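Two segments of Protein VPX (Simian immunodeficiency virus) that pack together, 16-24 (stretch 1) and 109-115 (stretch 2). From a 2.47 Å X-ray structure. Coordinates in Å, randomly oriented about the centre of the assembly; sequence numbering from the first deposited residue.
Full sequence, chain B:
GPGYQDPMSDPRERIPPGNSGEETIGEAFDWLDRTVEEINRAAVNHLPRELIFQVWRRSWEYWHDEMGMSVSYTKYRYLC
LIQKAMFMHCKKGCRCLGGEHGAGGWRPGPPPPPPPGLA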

# COMPACT_ATOMS: atom_id res chain seq x y z
N PRO B 16 -11.26 14.82 -8.08
CA PRO B 16 -10.52 15.96 -8.66
C PRO B 16 -9.80 15.54 -9.93
O PRO B 16 -9.49 14.37 -10.09
CB PRO B 16 -9.45 16.26 -7.60
CG PRO B 16 -9.87 15.54 -6.37
CD PRO B 16 -10.68 14.37 -6.80
N PRO B 17 -9.54 16.49 -10.83
CA PRO B 17 -8.74 16.16 -12.02
C PRO B 17 -7.30 15.84 -11.65
O PRO B 17 -6.78 16.41 -10.68
CB PRO B 17 -8.79 17.45 -12.86
CG PRO B 17 -9.31 18.53 -11.93
CD PRO B 17 -10.11 17.85 -10.88
N GLY B 18 -6.67 14.95 -12.41
CA GLY B 18 -5.29 14.57 -12.17
C GLY B 18 -4.28 15.69 -12.29
O GLY B 18 -4.47 16.62 -13.07
N ASN B 19 -3.18 15.59 -11.54
CA ASN B 19 -2.11 16.59 -11.62
C ASN B 19 -0.82 16.09 -12.31
O ASN B 19 0.13 16.87 -12.50
CB ASN B 19 -1.78 17.12 -10.23
CG ASN B 19 -1.14 16.07 -9.32
OD1 ASN B 19 -0.88 14.94 -9.74
ND2 ASN B 19 -0.86 16.45 -8.10
N SER B 20 -0.79 14.80 -12.67
CA SER B 20 0.42 14.22 -13.28
C SER B 20 0.82 14.95 -14.57
O SER B 20 2.01 15.20 -14.82
CB SER B 20 0.25 12.73 -13.57
OG SER B 20 0.09 11.99 -12.38
N GLY B 21 -0.19 15.30 -15.36
CA GLY B 21 0.03 16.02 -16.60
C GLY B 21 0.47 17.45 -16.39
O GLY B 21 0.87 18.12 -17.36
N GLU B 22 0.42 17.94 -15.14
CA GLU B 22 0.80 19.33 -14.86
C GLU B 22 2.31 19.50 -14.59
O GLU B 22 2.81 20.62 -14.54
CB GLU B 22 -0.03 19.91 -13.70
CG GLU B 22 -1.54 19.93 -13.94
CD GLU B 22 -1.94 20.61 -15.26
OE1 GLU B 22 -1.56 21.78 -15.47
OE2 GLU B 22 -2.63 19.97 -16.09
N GLU B 23 3.03 18.39 -14.44
CA GLU B 23 4.48 18.46 -14.40
C GLU B 23 4.97 18.97 -15.78
O GLU B 23 4.35 18.66 -16.81
CB GLU B 23 5.05 17.07 -14.08
CG GLU B 23 6.56 16.92 -14.22
CD GLU B 23 7.10 15.60 -13.62
OE1 GLU B 23 6.85 14.52 -14.20
OE2 GLU B 23 7.80 15.65 -12.57
N THR B 24 6.04 19.79 -15.79
CA THR B 24 6.64 20.24 -17.06
C THR B 24 7.64 19.22 -17.61
O THR B 24 8.12 18.34 -16.88
CB THR B 24 7.40 21.58 -16.95
OG1 THR B 24 8.64 21.37 -16.27
CG2 THR B 24 6.56 22.63 -16.23
N GLY B 109 8.00 19.26 -4.35
CA GLY B 109 6.81 18.47 -4.05
C GLY B 109 6.00 18.08 -5.27
O GLY B 109 6.54 17.96 -6.38
N PRO B 110 4.69 17.90 -5.08
CA PRO B 110 3.78 17.55 -6.17
C PRO B 110 3.55 18.75 -7.09
O PRO B 110 3.61 19.89 -6.62
CB PRO B 110 2.47 17.19 -5.45
CG PRO B 110 2.66 17.57 -4.00
CD PRO B 110 3.97 18.28 -3.86
N PRO B 111 3.28 18.51 -8.39
CA PRO B 111 2.96 19.60 -9.32
C PRO B 111 1.60 20.15 -8.96
O PRO B 111 0.84 19.44 -8.31
CB PRO B 111 2.91 18.90 -10.69
CG PRO B 111 2.61 17.44 -10.37
CD PRO B 111 3.14 17.17 -9.00
N PRO B 112 1.28 21.39 -9.39
CA PRO B 112 0.02 22.02 -8.99
C PRO B 112 -1.20 21.38 -9.65
O PRO B 112 -1.06 20.75 -10.71
CB PRO B 112 0.15 23.46 -9.53
CG PRO B 112 1.56 23.59 -10.07
CD PRO B 112 2.00 22.19 -10.39
N PRO B 113 -2.40 21.56 -9.07
CA PRO B 113 -3.60 21.14 -9.79
C PRO B 113 -3.70 21.91 -11.11
O PRO B 113 -3.18 23.03 -11.20
CB PRO B 113 -4.75 21.59 -8.88
CG PRO B 113 -4.14 22.02 -7.59
CD PRO B 113 -2.71 22.36 -7.87
N PRO B 114 -4.37 21.34 -12.11
CA PRO B 114 -4.67 22.16 -13.29
C PRO B 114 -5.70 23.22 -12.89
O PRO B 114 -6.34 23.06 -11.84
CB PRO B 114 -5.31 21.15 -14.25
CG PRO B 114 -5.96 20.14 -13.34
CD PRO B 114 -5.06 20.03 -12.13
N PRO B 115 -5.82 24.31 -13.67
CA PRO B 115 -6.80 25.34 -13.25
C PRO B 115 -8.22 24.81 -13.38
O PRO B 115 -8.56 24.23 -14.42
CB PRO B 115 -6.54 26.52 -14.20
CG PRO B 115 -5.65 25.98 -15.31
CD PRO B 115 -4.99 24.73 -14.80

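Stretch 1 is mostly loop, with a short 3-10 segment from Ser20 to Glu22. Stretch 2 has no regular helix or strand. Pro110 to Pro115 all have phi near -70° and psi between 132° and 160°, the extended twist typical of polyproline. The two stretches run antiparallel: CA of Asn19 lies 5.1 Å from CA of Pro113, and CA of Glu23 lies 5.4 Å from CA of Pro111. Within stretch 1, Glu22 N donates to Asn19 O at 2.9 Å. Glu23 N makes a weak hydrogen bond to Ser20 O at 3.4 Å. These bonds hold the turn that faces the prolines. A proline in a peptide has no N-H to donate, so stretch 2 can offer only carbonyls from Pro110 to Pro115.

Pro111 and Pro114 point toward stretch 1 and carry most of the contact on their side. Pro112 and Pro113, between them, point away. This three-residue spacing matches the turn of a polyproline helix. Pro111 sits against the turn. Its CG is 3.3 Å from Asn19 O, and its CB is 3.8 Å from Glu23 N. Pro114 packs farther along. Its CD is 3.6 Å from Gly18 O, and its CG meets Pro17 CB at 3.9 Å, an apolar contact.

Asn19 and Glu22 both point toward stretch 2 and are buried. Asn19 ND2 lies 3.4 Å from Pro111 O; the geometry leaves open whether they are hydrogen-bonded. Asn19 OD1 is hydrogen-bonded elsewhere in the structure. The carbonyl of Pro112 reaches back to both residues, with its O 3.7 Å from Asn19 CB and 3.3 Å from Glu22 CB. Glu22 is folded, with chi1 and chi2 both m, and its OE2 comes within 3.5 Å of Pro114 CB. Glu23 points sideways and its CB only approaches Pro111 CB, at 4.4 Å.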